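Local atomic coordinates of inositol polyphosphate multikinase alpha (PDB entry 4FRF), a protein that phosphorylates inositol phosphates of several kinds at the expense of ATP, converting inositol 1,4,5-trisphosphate to the 1,3,4,5,6-pentakisphosphate. Residues Val180-Leu194 / Asp227-His239. Residues are numbered along the deposited sequence; the frame is centred on the assembly and turned at random.
Sequences VYGGSHGILTQLLEL and DARPQVKLVDFAH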
loop_
_atom_site.group_PDB
_atom_site.type_symbol
_atom_site.label_atom_id
_atom_site.label_comp_id
_atom_site.label_asym_id
_atom_site.label_seq_id
_atom_site.Cartn_x
_atom_site.Cartn_y
_atom_site.Cartn_z
ATOM N N VAL A 180 -3.480 -3.248 25.046
ATOM C CA VAL A 180 -3.971 -3.944 23.875
ATOM C C VAL A 180 -3.132 -3.577 22.646
ATOM O O VAL A 180 -2.588 -4.454 21.969
ATOM C CB VAL A 180 -5.434 -3.617 23.603
ATOM C CG1 VAL A 180 -5.876 -4.248 22.305
ATOM C CG2 VAL A 180 -6.286 -4.098 24.728
ATOM N N TYR A 181 -3.020 -2.279 22.365
ATOM C CA TYR A 181 -2.357 -1.819 21.155
ATOM C C TYR A 181 -0.855 -1.835 21.358
ATOM O O TYR A 181 -0.111 -2.446 20.585
ATOM C CB TYR A 181 -2.825 -0.405 20.793
ATOM C CG TYR A 181 -4.224 -0.335 20.205
ATOM C CD1 TYR A 181 -4.952 0.847 20.239
ATOM C CD2 TYR A 181 -4.814 -1.448 19.616
ATOM C CE1 TYR A 181 -6.223 0.924 19.688
ATOM C CE2 TYR A 181 -6.084 -1.375 19.060
ATOM C CZ TYR A 181 -6.777 -0.184 19.099
ATOM O OH TYR A 181 -8.025 -0.101 18.537
ATOM N N GLY A 182 -0.418 -1.184 22.433
ATOM C CA GLY A 182 1.003 -0.972 22.689
ATOM C C GLY A 182 1.597 -2.209 23.290
ATOM O O GLY A 182 0.971 -3.264 23.275
ATOM N N GLY A 183 2.805 -2.086 23.832
ATOM C CA GLY A 183 3.464 -3.226 24.470
ATOM C C GLY A 183 4.152 -4.155 23.479
ATOM O O GLY A 183 3.783 -4.222 22.280
ATOM N N SER A 184 5.120 -4.916 23.982
ATOM C CA SER A 184 6.046 -5.621 23.103
ATOM C C SER A 184 5.431 -6.845 22.415
ATOM O O SER A 184 6.023 -7.409 21.498
ATOM C CB SER A 184 7.315 -6.007 23.853
ATOM O OG SER A 184 7.085 -7.145 24.639
ATOM N N HIS A 185 4.242 -7.245 22.845
ATOM C CA HIS A 185 3.521 -8.332 22.181
ATOM C C HIS A 185 2.154 -7.875 21.724
ATOM O O HIS A 185 1.355 -8.673 21.259
ATOM C CB HIS A 185 3.375 -9.528 23.112
ATOM C CG HIS A 185 4.666 -10.219 23.420
ATOM N ND1 HIS A 185 5.757 -9.559 23.953
ATOM C CD2 HIS A 185 5.021 -11.526 23.334
ATOM C CE1 HIS A 185 6.733 -10.426 24.161
ATOM N NE2 HIS A 185 6.310 -11.627 23.802
ATOM N N GLY A 186 1.895 -6.582 21.851
ATOM C CA GLY A 186 0.585 -6.039 21.559
ATOM C C GLY A 186 0.205 -6.101 20.092
ATOM O O GLY A 186 0.916 -6.683 19.260
ATOM N N ILE A 187 -0.903 -5.466 19.761
ATOM C CA ILE A 187 -1.380 -5.484 18.417
ATOM C C ILE A 187 -0.432 -4.746 17.469
ATOM O O ILE A 187 -0.258 -5.149 16.310
ATOM C CB ILE A 187 -2.787 -4.916 18.348
ATOM C CG1 ILE A 187 -3.732 -5.824 19.135
ATOM C CG2 ILE A 187 -3.235 -4.741 16.883
ATOM C CD1 ILE A 187 -5.124 -5.914 18.577
ATOM N N LEU A 188 0.224 -3.703 17.966
ATOM C CA LEU A 188 1.081 -2.911 17.094
ATOM C C LEU A 188 2.223 -3.785 16.584
ATOM O O LEU A 188 2.389 -3.969 15.374
ATOM C CB LEU A 188 1.618 -1.652 17.796
ATOM C CG LEU A 188 2.333 -0.700 16.824
ATOM C CD1 LEU A 188 1.403 -0.317 15.704
ATOM C CD2 LEU A 188 2.922 0.558 17.510
ATOM N N THR A 189 2.949 -4.391 17.521
ATOM C CA THR A 189 4.007 -5.322 17.184
ATOM C C THR A 189 3.495 -6.365 16.204
ATOM O O THR A 189 4.143 -6.671 15.214
ATOM C CB THR A 189 4.507 -6.048 18.424
ATOM O OG1 THR A 189 4.971 -5.091 19.384
ATOM C CG2 THR A 189 5.636 -7.007 18.071
ATOM N N GLN A 190 2.335 -6.936 16.505
ATOM C CA GLN A 190 1.767 -7.972 15.662
ATOM C C GLN A 190 1.472 -7.421 14.266
ATOM O O GLN A 190 1.907 -7.992 13.268
ATOM C CB GLN A 190 0.513 -8.596 16.315
ATOM C CG GLN A 190 0.827 -9.409 17.562
ATOM C CD GLN A 190 -0.421 -9.901 18.319
ATOM O OE1 GLN A 190 -1.410 -10.345 17.714
ATOM N NE2 GLN A 190 -0.347 -9.883 19.649
ATOM N N LEU A 191 0.789 -6.284 14.195
ATOM C CA LEU A 191 0.470 -5.698 12.894
ATOM C C LEU A 191 1.744 -5.419 12.083
ATOM O O LEU A 191 1.776 -5.610 10.854
ATOM C CB LEU A 191 -0.337 -4.419 13.064
ATOM C CG LEU A 191 -1.816 -4.609 13.396
ATOM C CD1 LEU A 191 -2.540 -3.258 13.421
ATOM C CD2 LEU A 191 -2.458 -5.534 12.388
ATOM N N LEU A 192 2.797 -5.009 12.788
ATOM C CA LEU A 192 4.079 -4.741 12.174
ATOM C C LEU A 192 4.711 -5.973 11.550
ATOM O O LEU A 192 5.158 -5.930 10.384
ATOM C CB LEU A 192 5.026 -4.113 13.171
ATOM C CG LEU A 192 4.729 -2.630 13.407
ATOM C CD1 LEU A 192 5.606 -2.082 14.505
ATOM C CD2 LEU A 192 4.828 -1.764 12.115
ATOM N N GLU A 193 4.741 -7.071 12.298
ATOM C CA GLU A 193 5.230 -8.338 11.757
ATOM C C GLU A 193 4.548 -8.710 10.445
ATOM O O GLU A 193 5.208 -9.139 9.492
ATOM C CB GLU A 193 5.046 -9.454 12.757
ATOM C CG GLU A 193 6.162 -9.546 13.761
ATOM C CD GLU A 193 6.073 -10.782 14.585
ATOM O OE1 GLU A 193 5.008 -11.444 14.562
ATOM O OE2 GLU A 193 7.056 -11.092 15.275
ATOM N N LEU A 194 3.231 -8.558 10.404
ATOM C CA LEU A 194 2.467 -8.827 9.195
ATOM C C LEU A 194 2.874 -7.882 8.062
ATOM O O LEU A 194 2.913 -8.276 6.887
ATOM C CB LEU A 194 0.977 -8.671 9.469
ATOM C CG LEU A 194 0.210 -9.853 10.028
ATOM C CD1 LEU A 194 -0.947 -9.354 10.839
ATOM C CD2 LEU A 194 -0.274 -10.737 8.903
ATOM N N ASP A 227 -2.911 -10.586 32.021
ATOM C CA ASP A 227 -2.990 -9.367 31.157
ATOM C C ASP A 227 -4.085 -9.497 30.076
ATOM O O ASP A 227 -4.922 -10.401 30.132
ATOM C CB ASP A 227 -1.616 -9.051 30.523
ATOM C CG ASP A 227 -1.217 -10.062 29.430
ATOM O OD1 ASP A 227 -1.229 -11.291 29.718
ATOM O OD2 ASP A 227 -0.883 -9.623 28.293
ATOM N N ALA A 228 -4.062 -8.598 29.091
ATOM C CA ALA A 228 -5.138 -8.505 28.098
ATOM C C ALA A 228 -4.998 -9.511 26.961
ATOM O O ALA A 228 -5.928 -9.702 26.177
ATOM C CB ALA A 228 -5.231 -7.102 27.552
ATOM N N ARG A 229 -3.817 -10.116 26.850
ATOM C CA ARG A 229 -3.574 -11.180 25.873
ATOM C C ARG A 229 -4.152 -10.853 24.473
ATOM O O ARG A 229 -4.881 -11.658 23.892
ATOM C CB ARG A 229 -4.122 -12.518 26.404
ATOM C CG ARG A 229 -3.592 -13.750 25.675
ATOM C CD ARG A 229 -3.236 -14.878 26.646
ATOM N NE ARG A 229 -4.404 -15.436 27.334
ATOM C CZ ARG A 229 -5.353 -16.173 26.747
ATOM N NH1 ARG A 229 -5.318 -16.388 25.430
ATOM N NH2 ARG A 229 -6.365 -16.656 27.469
ATOM N N PRO A 230 -3.779 -9.682 23.919
ATOM C CA PRO A 230 -4.301 -9.199 22.632
ATOM C C PRO A 230 -3.831 -10.052 21.469
ATOM O O PRO A 230 -2.701 -10.516 21.472
ATOM C CB PRO A 230 -3.688 -7.808 22.517
ATOM C CG PRO A 230 -2.435 -7.898 23.294
ATOM C CD PRO A 230 -2.693 -8.825 24.426
ATOM N N GLN A 231 -4.673 -10.218 20.456
ATOM C CA GLN A 231 -4.282 -11.022 19.311
ATOM C C GLN A 231 -4.856 -10.609 17.971
ATOM O O GLN A 231 -6.029 -10.238 17.867
ATOM C CB GLN A 231 -4.546 -12.497 19.568
ATOM C CG GLN A 231 -3.286 -13.249 19.869
ATOM C CD GLN A 231 -3.532 -14.626 20.420
ATOM O OE1 GLN A 231 -4.681 -15.069 20.564
ATOM N NE2 GLN A 231 -2.451 -15.310 20.772
ATOM N N VAL A 232 -4.028 -10.763 16.936
ATOM C CA VAL A 232 -4.386 -10.424 15.567
ATOM C C VAL A 232 -4.536 -11.683 14.721
ATOM O O VAL A 232 -3.806 -12.656 14.910
ATOM C CB VAL A 232 -3.299 -9.539 14.917
ATOM C CG1 VAL A 232 -3.631 -9.269 13.467
ATOM C CG2 VAL A 232 -3.152 -8.247 15.672
ATOM N N LYS A 233 -5.467 -11.651 13.774
ATOM C CA LYS A 233 -5.660 -12.758 12.847
ATOM C C LYS A 233 -6.385 -12.297 11.586
ATOM O O LYS A 233 -7.043 -11.260 11.578
ATOM C CB LYS A 233 -6.414 -13.918 13.515
ATOM C CG LYS A 233 -5.589 -14.633 14.587
ATOM C CD LYS A 233 -5.939 -16.116 14.708
ATOM C CE LYS A 233 -4.767 -16.935 15.305
ATOM N NZ LYS A 233 -4.129 -16.306 16.512
ATOM N N LEU A 234 -6.188 -13.031 10.503
ATOM C CA LEU A 234 -6.845 -12.742 9.258
ATOM C C LEU A 234 -7.934 -13.754 9.067
ATOM O O LEU A 234 -7.739 -14.920 9.354
ATOM C CB LEU A 234 -5.856 -12.872 8.112
ATOM C CG LEU A 234 -5.047 -11.656 7.709
ATOM C CD1 LEU A 234 -4.260 -11.121 8.892
ATOM C CD2 LEU A 234 -4.132 -12.032 6.564
ATOM N N VAL A 235 -9.047 -13.329 8.486
ATOM C CA VAL A 235 -10.169 -14.222 8.263
ATOM C C VAL A 235 -10.772 -14.039 6.876
ATOM O O VAL A 235 -10.374 -13.162 6.141
ATOM C CB VAL A 235 -11.267 -14.038 9.345
ATOM C CG1 VAL A 235 -10.688 -14.243 10.737
ATOM C CG2 VAL A 235 -11.911 -12.678 9.231
ATOM N N ASP A 236 -11.784 -14.837 6.561
ATOM C CA ASP A 236 -12.427 -14.823 5.237
ATOM C C ASP A 236 -11.455 -15.048 4.121
ATOM O O ASP A 236 -10.825 -14.115 3.653
ATOM C CB ASP A 236 -13.182 -13.514 5.007
ATOM C CG ASP A 236 -14.326 -13.330 5.969
ATOM O OD1 ASP A 236 -15.024 -14.324 6.261
ATOM O OD2 ASP A 236 -14.512 -12.207 6.467
ATOM N N PHE A 237 -11.349 -16.292 3.673
ATOM C CA PHE A 237 -10.449 -16.607 2.579
ATOM C C PHE A 237 -11.190 -17.138 1.358
ATOM O O PHE A 237 -10.643 -17.917 0.587
ATOM C CB PHE A 237 -9.402 -17.615 3.036
ATOM C CG PHE A 237 -8.639 -17.185 4.243
ATOM C CD1 PHE A 237 -7.646 -16.226 4.147
ATOM C CD2 PHE A 237 -8.883 -17.763 5.477
ATOM C CE1 PHE A 237 -6.900 -15.850 5.266
ATOM C CE2 PHE A 237 -8.160 -17.373 6.601
ATOM C CZ PHE A 237 -7.157 -16.422 6.487
ATOM N N ALA A 238 -12.432 -16.700 1.174
ATOM C CA ALA A 238 -13.227 -17.133 0.026
ATOM C C ALA A 238 -12.604 -16.723 -1.305
ATOM O O ALA A 238 -12.743 -17.430 -2.300
ATOM C CB ALA A 238 -14.644 -16.599 0.131
ATOM N N HIS A 239 -11.904 -15.585 -1.315
ATOM C CA HIS A 239 -11.462 -14.979 -2.570
ATOM C C HIS A 239 -9.962 -14.918 -2.715
ATOM O O HIS A 239 -9.459 -14.263 -3.622
ATOM C CB HIS A 239 -12.033 -13.573 -2.711
ATOM C CG HIS A 239 -13.523 -13.528 -2.709
ATOM N ND1 HIS A 239 -14.263 -13.423 -3.865
ATOM C CD2 HIS A 239 -14.416 -13.602 -1.691
ATOM C CE1 HIS A 239 -15.550 -13.427 -3.561
ATOM N NE2 HIS A 239 -15.670 -13.532 -2.248
#
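The carboxamide of Gln-190 uses both of its polar atoms on the backbone of Pro-230 and Val-232. OE1 accepts the N-H of Val-232 at 2.8 Å, the donor lying nearly in line with the side-chain C=O although the hydrogen bond is bent at the hydrogen (134°). On the other corner, NE2 gives a straight bond to Pro-230 O (3.0 Å); that oxygen lies in the amide plane, whereas NE2 stands above the plane of the proline carbonyl. NE2 also donates to His-185 O, again within the amide plane, and the three bonds together fix the rotation of the group. A chi1 of -68° sets CG beside its own backbone N, and a stretched chi2 carries the amide from the first turn of the helix to the strand.

Apolar contacts run from Pro-230 through Val-232 to Leu-234. Pro-230 lays its ring beside the helix start, CG 3.9 Å from Gly-186 CA at the N-cap and CB 3.9 Å from Ile-187 CG1. Val-232 spreads its two methyls: CG2 touches Ile-187 CG2 at 3.7 Å, while CG1 meets Leu-194 CD1 at 3.8 Å and Leu-191 CD2 at 4.1 Å. Leu-194 CD2 then passes Leu-234 CD1. Gln-231, whose side chain leaves the strand away from the helix, hydrogen-bonds through OE1 to Tyr-80 OH.

Leu-191 also reaches Ile-211 of strand 209-216 and Phe-258 of helix 249-265. Helix 187-194, the start of helix 187-200, runs at 33° to edge strand 231-235 and packs over it and its neighbour 209-216, a helix-on-sheet layer in the kinase-like fold of the inositol phosphokinase family.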